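Local coordinates for halorhodopsin (Halobacterium salinarum, PDB 2JAF), which pumps chloride ions across the membrane of this archaeon, driven by light that its bound retinal absorbs, at residues 119-124 with 132-137; 190-195 with 250-255; 201-206 with 243-248. The protein carries 2 engineered substitutions. All coordinates share one frame; numbering follows the deposited sequence.

Interaction 1 of 3, residues 119-124 with 132-137; sequences ILLALG and GSLFTV
Leu134 meets two residues of the facing helix at once, Leu120 and Leu121, by sending its two methyl branches different ways. Its CB points at segment 119-124, and CG is placed anti to the backbone N (chi1 180°), which carries the fork out to the neighbouring helix. There CD1 rests against the backbone of Leu120, 3.9 Å from Leu120 O, an oxygen already engaged by the amide of Gly124 within its own helix. The other branch, CD2, lies 3.9 Å from CD1 of Leu121. Gly124 also faces this fork, and having no side chain suits it: a CB here would crowd Leu134 CD1. One turn further along segment 132-137, Val137 CG1 touches Leu120 CD1 at 3.8 Å, a second, separate patch of methyl packing. Branched aliphatic residues fit such a place because they fill it with methyl groups and bring no polar atom that would need a partner. Trp183 of helix 182-190 touches both Leu134 and Val137, while Phe135 of a neighbouring subunit packs on Leu134. The axes of the two segments approach to 10.5 Å at 161°; they belong to consecutive antiparallel helices joined by a short turn, a helical hairpin of the seven-helix microbial rhodopsin fold.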
ATOM      1  N   ILE A 119       5.868  12.373   4.604  1.00 25.69           N
ATOM      2  CA  ILE A 119       6.962  13.289   4.919  1.00 23.68           C
ATOM      3  C   ILE A 119       7.875  13.347   3.696  1.00 23.89           C
ATOM      4  O   ILE A 119       8.294  14.427   3.265  1.00 24.51           O
ATOM      5  CB  ILE A 119       7.784  12.797   6.146  1.00 22.32           C
ATOM      6  CG1 ILE A 119       6.940  12.888   7.419  1.00 23.65           C
ATOM      7  CG2 ILE A 119       9.066  13.625   6.297  1.00 24.05           C
ATOM      8  CD1 ILE A 119       7.639  12.327   8.669  1.00 22.62           C
ATOM      9  N   LEU A 120       8.174  12.177   3.134  1.00 25.20           N
ATOM     10  CA  LEU A 120       9.038  12.082   1.960  1.00 25.66           C
ATOM     11  C   LEU A 120       8.379  12.706   0.727  1.00 25.26           C
ATOM     12  O   LEU A 120       9.056  13.267  -0.133  1.00 26.43           O
ATOM     13  CB  LEU A 120       9.401  10.614   1.698  1.00 24.96           C
ATOM     14  CG  LEU A 120      10.214   9.974   2.840  1.00 26.35           C
ATOM     15  CD1 LEU A 120      10.357   8.469   2.630  1.00 24.40           C
ATOM     16  CD2 LEU A 120      11.588  10.636   2.911  1.00 27.28           C
ATOM     17  N   LEU A 121       7.058  12.605   0.644  1.00 27.34           N
ATOM     18  CA  LEU A 121       6.333  13.193  -0.477  1.00 29.32           C
ATOM     19  C   LEU A 121       6.475  14.715  -0.408  1.00 28.26           C
ATOM     20  O   LEU A 121       6.779  15.369  -1.406  1.00 28.96           O
ATOM     21  CB  LEU A 121       4.851  12.807  -0.421  1.00 29.97           C
ATOM     22  CG  LEU A 121       3.959  13.494  -1.463  1.00 32.08           C
ATOM     23  CD1 LEU A 121       4.456  13.172  -2.869  1.00 32.78           C
ATOM     24  CD2 LEU A 121       2.523  13.044  -1.278  1.00 34.25           C
ATOM     25  N   ALA A 122       6.265  15.272   0.781  1.00 27.42           N
ATOM     26  CA  ALA A 122       6.376  16.715   0.971  1.00 26.76           C
ATOM     27  C   ALA A 122       7.776  17.200   0.620  1.00 27.43           C
ATOM     28  O   ALA A 122       7.943  18.187  -0.098  1.00 27.83           O
ATOM     29  CB  ALA A 122       6.037  17.088   2.414  1.00 25.93           C
ATOM     30  N   LEU A 123       8.785  16.500   1.131  1.00 26.52           N
ATOM     31  CA  LEU A 123      10.174  16.850   0.868  1.00 28.52           C
ATOM     32  C   LEU A 123      10.494  16.678  -0.619  1.00 29.02           C
ATOM     33  O   LEU A 123      11.220  17.480  -1.207  1.00 29.88           O
ATOM     34  CB  LEU A 123      11.100  15.951   1.689  1.00 28.90           C
ATOM     35  CG  LEU A 123      12.360  16.512   2.349  1.00 31.29           C
ATOM     36  CD1 LEU A 123      13.396  15.410   2.381  1.00 28.95           C
ATOM     37  CD2 LEU A 123      12.900  17.719   1.605  1.00 33.16           C
ATOM     38  N   GLY A 124       9.953  15.618  -1.217  1.00 31.11           N
ATOM     39  CA  GLY A 124      10.191  15.351  -2.624  1.00 31.27           C
ATOM     40  C   GLY A 124       9.611  16.416  -3.539  1.00 33.17           C
ATOM     41  O   GLY A 124      10.250  16.820  -4.513  1.00 33.26           O
ATOM     42  N   GLY A 132      10.312   8.846 -10.595  1.00 45.88           N
ATOM     43  CA  GLY A 132      10.882   7.520 -10.435  1.00 44.06           C
ATOM     44  C   GLY A 132      11.657   7.386  -9.141  1.00 43.12           C
ATOM     45  O   GLY A 132      11.588   6.356  -8.463  1.00 42.39           O
ATOM     46  N   SER A 133      12.408   8.428  -8.799  1.00 40.82           N
ATOM     47  CA  SER A 133      13.190   8.434  -7.571  1.00 39.24           C
ATOM     48  C   SER A 133      12.235   8.426  -6.379  1.00 37.80           C
ATOM     49  O   SER A 133      12.418   7.673  -5.426  1.00 35.45           O
ATOM     50  CB  SER A 133      14.083   9.678  -7.523  1.00 39.99           C
ATOM     51  OG  SER A 133      14.904   9.678  -6.370  1.00 39.84           O
ATOM     52  N   LEU A 134      11.206   9.264  -6.445  1.00 37.13           N
ATOM     53  CA  LEU A 134      10.228   9.342  -5.368  1.00 37.59           C
ATOM     54  C   LEU A 134       9.620   7.966  -5.128  1.00 37.42           C
ATOM     55  O   LEU A 134       9.461   7.530  -3.988  1.00 35.69           O
ATOM     56  CB  LEU A 134       9.129  10.344  -5.724  1.00 39.10           C
ATOM     57  CG  LEU A 134       8.011  10.548  -4.699  1.00 39.79           C
ATOM     58  CD1 LEU A 134       8.579  11.122  -3.409  1.00 39.38           C
ATOM     59  CD2 LEU A 134       6.963  11.480  -5.285  1.00 40.49           C
ATOM     60  N   PHE A 135       9.286   7.289  -6.222  1.00 37.58           N
ATOM     61  CA  PHE A 135       8.697   5.954  -6.179  1.00 38.45           C
ATOM     62  C   PHE A 135       9.584   4.965  -5.425  1.00 35.15           C
ATOM     63  O   PHE A 135       9.133   4.253  -4.526  1.00 34.06           O
ATOM     64  CB  PHE A 135       8.490   5.431  -7.607  1.00 43.12           C
ATOM     65  CG  PHE A 135       7.065   5.481  -8.083  1.00 47.70           C
ATOM     66  CD1 PHE A 135       6.060   4.818  -7.384  1.00 50.38           C
ATOM     67  CD2 PHE A 135       6.732   6.157  -9.254  1.00 49.57           C
ATOM     68  CE1 PHE A 135       4.742   4.822  -7.848  1.00 52.10           C
ATOM     69  CE2 PHE A 135       5.419   6.168  -9.728  1.00 51.26           C
ATOM     70  CZ  PHE A 135       4.423   5.499  -9.023  1.00 51.93           C
ATOM     71  N   THR A 136      10.849   4.922  -5.814  1.00 32.97           N
ATOM     72  CA  THR A 136      11.808   4.009  -5.212  1.00 31.94           C
ATOM     73  C   THR A 136      11.989   4.271  -3.728  1.00 29.95           C
ATOM     74  O   THR A 136      12.086   3.338  -2.926  1.00 28.65           O
ATOM     75  CB  THR A 136      13.174   4.128  -5.901  1.00 34.44           C
ATOM     76  OG1 THR A 136      13.008   3.976  -7.317  1.00 38.48           O
ATOM     77  CG2 THR A 136      14.115   3.051  -5.397  1.00 35.86           C
ATOM     78  N   VAL A 137      12.020   5.547  -3.367  1.00 27.45           N
ATOM     79  CA  VAL A 137      12.211   5.938  -1.978  1.00 25.82           C
ATOM     80  C   VAL A 137      11.033   5.564  -1.091  1.00 24.50           C
ATOM     81  O   VAL A 137      11.221   5.104   0.038  1.00 23.93           O
ATOM     82  CB  VAL A 137      12.505   7.455  -1.883  1.00 25.17           C
ATOM     83  CG1 VAL A 137      12.585   7.891  -0.430  1.00 25.95           C
ATOM     84  CG2 VAL A 137      13.808   7.760  -2.592  1.00 25.18           C
TER

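Interaction 2 of 3, residues 190-195 with 250-255; sequences AGTAEI and LRWVAN
The indole of Trp252 carries Ile195 on one face, with Ile195 CB 3.6 Å from the centroid of the five-membered ring and 6° off its normal, a CH-pi contact. Ile195 CG2 sits over the centre of the whole ring system, and CD1 continues back to Trp252 CB at 3.8 Å, making the isoleucine a broad aliphatic cover. With a chi1 of 179°, Ile195 lays its CG1 branch along the ring toward the stem of the tryptophan. At the six-membered end of the indole Thr192 CG2 approaches Trp252 CH2 obliquely, at 3.9 Å; the Glu194 carboxylate lies beside this end in the model, its exact position being doubtful. Threonine suits its place by offering a methyl to the ring while its OG1 bonds to Leu126 O. Replacing Trp252 by an alanine would probably uncover the side of Ile195 and leave the methyl of Thr192 without its aromatic partner. Gly191, with positive phi, closes a Schellman motif after the preceding helix, and Thr192 takes the N-cap position of the next. Leu126 of helix 106-127 touches both Ile195 and Trp252. The tryptophan packs the start of helix 193-216 against the last turns of helix 227-255, at one end of the seven-helix bundle of the microbial rhodopsin fold.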
ATOM      1  N   ALA A 190      16.192  23.192  -8.489  1.00 41.87           N
ATOM      2  CA  ALA A 190      14.856  23.698  -8.204  1.00 39.78           C
ATOM      3  C   ALA A 190      14.903  24.999  -7.406  1.00 38.51           C
ATOM      4  O   ALA A 190      13.871  25.620  -7.161  1.00 39.96           O
ATOM      5  CB  ALA A 190      14.057  22.647  -7.443  1.00 39.93           C
ATOM      6  N   GLY A 191      16.103  25.402  -7.006  1.00 37.98           N
ATOM      7  CA  GLY A 191      16.263  26.624  -6.240  1.00 36.86           C
ATOM      8  C   GLY A 191      15.801  26.499  -4.799  1.00 35.91           C
ATOM      9  O   GLY A 191      15.514  27.503  -4.150  1.00 34.99           O
ATOM     10  N   THR A 192      15.727  25.269  -4.296  1.00 34.76           N
ATOM     11  CA  THR A 192      15.289  25.027  -2.920  1.00 33.25           C
ATOM     12  C   THR A 192      16.362  24.337  -2.075  1.00 33.59           C
ATOM     13  O   THR A 192      16.054  23.705  -1.058  1.00 31.41           O
ATOM     14  CB  THR A 192      14.020  24.152  -2.889  1.00 32.61           C
ATOM     15  OG1 THR A 192      14.244  22.963  -3.656  1.00 31.11           O
ATOM     16  CG2 THR A 192      12.830  24.907  -3.455  1.00 33.70           C
ATOM     17  N   ALA A 193      17.617  24.469  -2.493  1.00 33.55           N
ATOM     18  CA  ALA A 193      18.745  23.848  -1.795  1.00 33.36           C
ATOM     19  C   ALA A 193      18.912  24.265  -0.334  1.00 33.23           C
ATOM     20  O   ALA A 193      19.254  23.439   0.515  1.00 32.43           O
ATOM     21  CB  ALA A 193      20.032  24.125  -2.555  1.00 32.26           C
ATOM     22  N   GLU A 194      18.679  25.542  -0.046  1.00 32.43           N
ATOM     23  CA  GLU A 194      18.815  26.072   1.312  1.00 32.52           C
ATOM     24  C   GLU A 194      17.854  25.430   2.311  1.00 30.09           C
ATOM     25  O   GLU A 194      18.271  24.964   3.372  1.00 28.30           O
ATOM     26  CB  GLU A 194      18.603  27.590   1.307  1.00 35.96           C
ATOM     27  CG  GLU A 194      17.191  28.024   0.911  1.00 40.65           C
ATOM     28  CD  GLU A 194      16.741  27.436  -0.421  1.00 43.91           C
ATOM     29  OE1 GLU A 194      17.302  27.818  -1.473  1.00 43.91           O
ATOM     30  OE2 GLU A 194      15.827  26.583  -0.414  1.00 46.05           O
ATOM     31  N   ILE A 195      16.566  25.413   1.979  1.00 27.41           N
ATOM     32  CA  ILE A 195      15.573  24.821   2.868  1.00 26.70           C
ATOM     33  C   ILE A 195      15.710  23.294   2.890  1.00 25.12           C
ATOM     34  O   ILE A 195      15.516  22.656   3.926  1.00 24.92           O
ATOM     35  CB  ILE A 195      14.137  25.220   2.447  1.00 24.41           C
ATOM     36  CG1 ILE A 195      13.116  24.573   3.388  1.00 25.93           C
ATOM     37  CG2 ILE A 195      13.888  24.834   0.999  1.00 26.49           C
ATOM     38  CD1 ILE A 195      13.282  24.984   4.850  1.00 26.78           C
ATOM     39  N   LEU A 250       6.489  24.232   5.894  1.00 26.22           N
ATOM     40  CA  LEU A 250       5.355  25.035   5.458  1.00 27.12           C
ATOM     41  C   LEU A 250       5.623  26.540   5.524  1.00 28.03           C
ATOM     42  O   LEU A 250       5.275  27.281   4.600  1.00 28.16           O
ATOM     43  CB  LEU A 250       4.125  24.683   6.299  1.00 27.97           C
ATOM     44  CG  LEU A 250       2.794  25.298   5.861  1.00 28.87           C
ATOM     45  CD1 LEU A 250       2.564  25.034   4.379  1.00 30.20           C
ATOM     46  CD2 LEU A 250       1.670  24.697   6.687  1.00 29.95           C
ATOM     47  N   ARG A 251       6.248  26.985   6.610  1.00 28.56           N
ATOM     48  CA  ARG A 251       6.550  28.401   6.785  1.00 28.11           C
ATOM     49  C   ARG A 251       7.447  28.907   5.664  1.00 28.51           C
ATOM     50  O   ARG A 251       7.266  30.021   5.174  1.00 25.43           O
ATOM     51  CB  ARG A 251       7.229  28.647   8.138  1.00 29.38           C
ATOM     52  CG  ARG A 251       7.546  30.118   8.415  1.00 32.27           C
ATOM     53  CD  ARG A 251       8.218  30.330   9.770  1.00 35.32           C
ATOM     54  NE  ARG A 251       9.496  29.630   9.867  1.00 38.47           N
ATOM     55  CZ  ARG A 251      10.274  29.623  10.948  1.00 40.04           C
ATOM     56  NH1 ARG A 251       9.910  30.286  12.040  1.00 40.92           N
ATOM     57  NH2 ARG A 251      11.411  28.939  10.941  1.00 39.27           N
ATOM     58  N   TRP A 252       8.414  28.087   5.259  1.00 25.67           N
ATOM     59  CA  TRP A 252       9.330  28.479   4.196  1.00 28.33           C
ATOM     60  C   TRP A 252       8.567  28.587   2.880  1.00 29.06           C
ATOM     61  O   TRP A 252       8.733  29.553   2.135  1.00 29.66           O
ATOM     62  CB  TRP A 252      10.463  27.459   4.040  1.00 27.13           C
ATOM     63  CG  TRP A 252      11.548  27.937   3.108  1.00 27.55           C
ATOM     64  CD1 TRP A 252      12.648  28.681   3.438  1.00 27.28           C
ATOM     65  CD2 TRP A 252      11.587  27.772   1.687  1.00 26.69           C
ATOM     66  NE1 TRP A 252      13.370  28.991   2.306  1.00 27.33           N
ATOM     67  CE2 TRP A 252      12.741  28.446   1.218  1.00 27.13           C
ATOM     68  CE3 TRP A 252      10.759  27.124   0.760  1.00 26.62           C
ATOM     69  CZ2 TRP A 252      13.085  28.490  -0.138  1.00 25.77           C
ATOM     70  CZ3 TRP A 252      11.102  27.169  -0.591  1.00 26.66           C
ATOM     71  CH2 TRP A 252      12.256  27.848  -1.023  1.00 25.83           C
ATOM     72  N   VAL A 253       7.737  27.588   2.598  1.00 29.18           N
ATOM     73  CA  VAL A 253       6.949  27.580   1.373  1.00 30.11           C
ATOM     74  C   VAL A 253       6.062  28.822   1.271  1.00 31.90           C
ATOM     75  O   VAL A 253       5.925  29.406   0.195  1.00 30.61           O
ATOM     76  CB  VAL A 253       6.070  26.306   1.288  1.00 31.04           C
ATOM     77  CG1 VAL A 253       5.106  26.404   0.113  1.00 31.55           C
ATOM     78  CG2 VAL A 253       6.960  25.078   1.125  1.00 29.38           C
ATOM     79  N   ALA A 254       5.472  29.232   2.390  1.00 32.56           N
ATOM     80  CA  ALA A 254       4.600  30.406   2.400  1.00 35.16           C
ATOM     81  C   ALA A 254       5.364  31.690   2.085  1.00 37.07           C
ATOM     82  O   ALA A 254       4.831  32.601   1.445  1.00 37.11           O
ATOM     83  CB  ALA A 254       3.904  30.532   3.753  1.00 34.21           C
ATOM     84  N   ASN A 255       6.618  31.757   2.529  1.00 37.90           N
ATOM     85  CA  ASN A 255       7.453  32.933   2.300  1.00 38.67           C
ATOM     86  C   ASN A 255       8.280  32.850   1.019  1.00 38.31           C
ATOM     87  O   ASN A 255       9.058  33.759   0.717  1.00 36.95           O
ATOM     88  CB  ASN A 255       8.399  33.142   3.485  1.00 41.42           C
ATOM     89  CG  ASN A 255       7.660  33.445   4.771  1.00 44.10           C
ATOM     90  OD1 ASN A 255       6.894  34.407   4.847  1.00 46.41           O
ATOM     91  ND2 ASN A 255       7.887  32.626   5.792  1.00 45.30           N
TER

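Interaction 3 of 3, residues 201-206 with 243-248; sequences VLVVVL and YVFAFI. Engineered in segment 201-206: Val203 (natural residue Thr).
Val203 and Phe245 form the buried part of this contact, with Val203 CG2 3.6 Å from Phe245 CE2. The methyl comes to the ring obliquely. A chi1 of 171° turns the Phe245 ring away from its own backbone nitrogen and out toward helix 193-216; Phe245 and the side chains facing it fill the space between segment axes that approach to 11.2 Å. Val203 is an engineered replacement of the natural threonine; its CG2 methyl is the branch that meets the ring. Leu202 CB stands at the ring edge, near its plane, but only loosely, 4.4 Å from Phe245 CD2.

The other flank is less buried. There Leu202 and Ile248 reach toward each other tip to tip, the two CD1 methyls 3.7 Å apart. Each ends in a methyl that can reach the other, and an apolar side chain suits a flank that may face lipid. The closest distances are alike on the two flanks; the difference is that the valine-phenylalanine pair is buried, whereas the outer pair touches by one methyl each and is partly exposed.

The two segments run nearly antiparallel, at 171°. Leu179 of helix 158-180 packs on Val203, while Phe47 of helix 27-50 and Thr66 of helix 58-82 pack on Ala246; helices 193-216 and 227-255 thus stand side by side, with helix 158-180 flanking the first and helices 27-50 and 58-82 flanking the second.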
ATOM      1  N   VAL A 201      18.914  17.708   7.414  1.00 21.68           N
ATOM      2  CA  VAL A 201      19.594  17.470   8.682  1.00 21.35           C
ATOM      3  C   VAL A 201      18.578  16.993   9.709  1.00 21.68           C
ATOM      4  O   VAL A 201      18.842  16.060  10.471  1.00 22.97           O
ATOM      5  CB  VAL A 201      20.281  18.756   9.212  1.00 22.68           C
ATOM      6  CG1 VAL A 201      20.895  18.491  10.585  1.00 22.34           C
ATOM      7  CG2 VAL A 201      21.361  19.217   8.217  1.00 21.26           C
ATOM      8  N   LEU A 202      17.409  17.627   9.724  1.00 21.02           N
ATOM      9  CA  LEU A 202      16.365  17.251  10.666  1.00 20.80           C
ATOM     10  C   LEU A 202      15.911  15.813  10.461  1.00 23.17           C
ATOM     11  O   LEU A 202      15.722  15.075  11.429  1.00 22.29           O
ATOM     12  CB  LEU A 202      15.163  18.194  10.551  1.00 23.88           C
ATOM     13  CG  LEU A 202      15.384  19.619  11.059  1.00 26.20           C
ATOM     14  CD1 LEU A 202      14.086  20.413  10.931  1.00 29.11           C
ATOM     15  CD2 LEU A 202      15.849  19.583  12.505  1.00 29.81           C
ATOM     16  N   VAL A 203      15.737  15.413   9.202  1.00 22.10           N
ATOM     17  CA  VAL A 203      15.312  14.051   8.904  1.00 23.29           C
ATOM     18  C   VAL A 203      16.368  13.031   9.319  1.00 23.69           C
ATOM     19  O   VAL A 203      16.068  12.085  10.047  1.00 24.49           O
ATOM     20  CB  VAL A 203      15.018  13.852   7.396  1.00 25.27           C
ATOM     21  CG1 VAL A 203      14.754  12.372   7.105  1.00 24.01           C
ATOM     22  CG2 VAL A 203      13.809  14.684   6.987  1.00 23.76           C
ATOM     23  N   VAL A 204      17.605  13.221   8.869  1.00 21.65           N
ATOM     24  CA  VAL A 204      18.654  12.260   9.204  1.00 21.87           C
ATOM     25  C   VAL A 204      18.849  12.107  10.709  1.00 20.67           C
ATOM     26  O   VAL A 204      18.860  10.995  11.229  1.00 21.66           O
ATOM     27  CB  VAL A 204      20.007  12.640   8.564  1.00 22.56           C
ATOM     28  CG1 VAL A 204      21.096  11.659   9.025  1.00 23.47           C
ATOM     29  CG2 VAL A 204      19.896  12.612   7.039  1.00 23.15           C
ATOM     30  N   VAL A 205      19.001  13.221  11.414  1.00 21.15           N
ATOM     31  CA  VAL A 205      19.212  13.154  12.855  1.00 19.69           C
ATOM     32  C   VAL A 205      18.006  12.621  13.627  1.00 19.78           C
ATOM     33  O   VAL A 205      18.142  11.720  14.460  1.00 19.95           O
ATOM     34  CB  VAL A 205      19.604  14.542  13.418  1.00 20.07           C
ATOM     35  CG1 VAL A 205      19.762  14.473  14.929  1.00 21.07           C
ATOM     36  CG2 VAL A 205      20.909  14.994  12.782  1.00 19.72           C
ATOM     37  N   LEU A 206      16.827  13.163  13.358  1.00 17.76           N
ATOM     38  CA  LEU A 206      15.646  12.713  14.087  1.00 18.03           C
ATOM     39  C   LEU A 206      15.240  11.280  13.727  1.00 18.87           C
ATOM     40  O   LEU A 206      14.885  10.500  14.612  1.00 19.31           O
ATOM     41  CB  LEU A 206      14.486  13.673  13.846  1.00 19.60           C
ATOM     42  CG  LEU A 206      14.787  15.109  14.297  1.00 22.78           C
ATOM     43  CD1 LEU A 206      13.644  16.026  13.895  1.00 24.63           C
ATOM     44  CD2 LEU A 206      14.995  15.146  15.805  1.00 26.92           C
ATOM     45  N   TYR A 243       5.616  17.462  13.617  1.00 21.57           N
ATOM     46  CA  TYR A 243       5.030  18.781  13.808  1.00 22.14           C
ATOM     47  C   TYR A 243       5.993  19.933  13.562  1.00 22.75           C
ATOM     48  O   TYR A 243       5.693  20.814  12.754  1.00 23.81           O
ATOM     49  CB  TYR A 243       4.395  18.892  15.203  1.00 20.79           C
ATOM     50  CG  TYR A 243       3.607  17.661  15.627  1.00 20.23           C
ATOM     51  CD1 TYR A 243       2.912  16.892  14.692  1.00 24.10           C
ATOM     52  CD2 TYR A 243       3.615  17.235  16.956  1.00 21.34           C
ATOM     53  CE1 TYR A 243       2.255  15.711  15.067  1.00 23.60           C
ATOM     54  CE2 TYR A 243       2.962  16.063  17.343  1.00 24.14           C
ATOM     55  CZ  TYR A 243       2.292  15.304  16.394  1.00 24.16           C
ATOM     56  OH  TYR A 243       1.719  14.109  16.762  1.00 24.82           O
ATOM     57  N   VAL A 244       7.139  19.937  14.243  1.00 22.63           N
ATOM     58  CA  VAL A 244       8.107  21.015  14.057  1.00 22.01           C
ATOM     59  C   VAL A 244       8.638  20.980  12.633  1.00 21.65           C
ATOM     60  O   VAL A 244       8.745  22.020  11.975  1.00 22.92           O
ATOM     61  CB  VAL A 244       9.282  20.915  15.080  1.00 23.16           C
ATOM     62  CG1 VAL A 244      10.368  21.941  14.746  1.00 25.83           C
ATOM     63  CG2 VAL A 244       8.763  21.182  16.487  1.00 20.77           C
ATOM     64  N   PHE A 245       8.941  19.781  12.143  1.00 20.53           N
ATOM     65  CA  PHE A 245       9.443  19.614  10.786  1.00 21.99           C
ATOM     66  C   PHE A 245       8.466  20.215   9.780  1.00 23.46           C
ATOM     67  O   PHE A 245       8.865  20.971   8.888  1.00 24.24           O
ATOM     68  CB  PHE A 245       9.650  18.122  10.484  1.00 25.21           C
ATOM     69  CG  PHE A 245       9.958  17.827   9.043  1.00 25.82           C
ATOM     70  CD1 PHE A 245       8.932  17.645   8.119  1.00 27.39           C
ATOM     71  CD2 PHE A 245      11.274  17.734   8.606  1.00 27.50           C
ATOM     72  CE1 PHE A 245       9.215  17.373   6.778  1.00 29.19           C
ATOM     73  CE2 PHE A 245      11.565  17.462   7.271  1.00 27.96           C
ATOM     74  CZ  PHE A 245      10.534  17.282   6.357  1.00 27.24           C
ATOM     75  N   ALA A 246       7.188  19.873   9.926  1.00 21.90           N
ATOM     76  CA  ALA A 246       6.149  20.373   9.023  1.00 22.23           C
ATOM     77  C   ALA A 246       6.010  21.887   9.127  1.00 22.92           C
ATOM     78  O   ALA A 246       5.783  22.564   8.124  1.00 24.11           O
ATOM     79  CB  ALA A 246       4.811  19.703   9.334  1.00 24.24           C
ATOM     80  N   PHE A 247       6.146  22.417  10.337  1.00 22.05           N
ATOM     81  CA  PHE A 247       6.040  23.861  10.541  1.00 24.87           C
ATOM     82  C   PHE A 247       7.134  24.600   9.773  1.00 24.21           C
ATOM     83  O   PHE A 247       6.872  25.579   9.076  1.00 25.76           O
ATOM     84  CB  PHE A 247       6.160  24.207  12.027  1.00 25.97           C
ATOM     85  CG  PHE A 247       6.160  25.689  12.295  1.00 29.93           C
ATOM     86  CD1 PHE A 247       4.991  26.432  12.153  1.00 31.48           C
ATOM     87  CD2 PHE A 247       7.337  26.348  12.634  1.00 31.77           C
ATOM     88  CE1 PHE A 247       4.994  27.816  12.343  1.00 31.82           C
ATOM     89  CE2 PHE A 247       7.353  27.731  12.828  1.00 32.54           C
ATOM     90  CZ  PHE A 247       6.177  28.466  12.681  1.00 33.05           C
ATOM     91  N   ILE A 248       8.367  24.128   9.920  1.00 23.91           N
ATOM     92  CA  ILE A 248       9.509  24.743   9.249  1.00 23.54           C
ATOM     93  C   ILE A 248       9.356  24.683   7.736  1.00 25.32           C
ATOM     94  O   ILE A 248       9.613  25.671   7.038  1.00 23.28           O
ATOM     95  CB  ILE A 248      10.820  24.042   9.661  1.00 24.27           C
ATOM     96  CG1 ILE A 248      11.085  24.295  11.149  1.00 26.15           C
ATOM     97  CG2 ILE A 248      11.983  24.537   8.791  1.00 23.96           C
ATOM     98  CD1 ILE A 248      12.253  23.509  11.717  1.00 27.93           C
TER

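Interactions 2 and 3 join the same pair of helices, 193-216 and 227-255, at two levels with centres about 14 Å apart; the two touch where Ile195 CD1 lies 4.2 Å from Ile248 CG2. Interaction 1, between two other helices, meets interaction 3 through Ile119 CG2 and Phe245 CE1, 3.8 Å apart; Phe245 thereby touches segment 119-124 on a residue that takes no part in the packing against 132-137. The centre of interaction 1 lies about 17 Å from that of interaction 2, which it does not touch. Ile119 belongs to the retinal pocket and touches the ligand, while the side chain of engineered Val203 lies about 7 Å from retinal. Interactions 1 and 3 thus border the chromophore region.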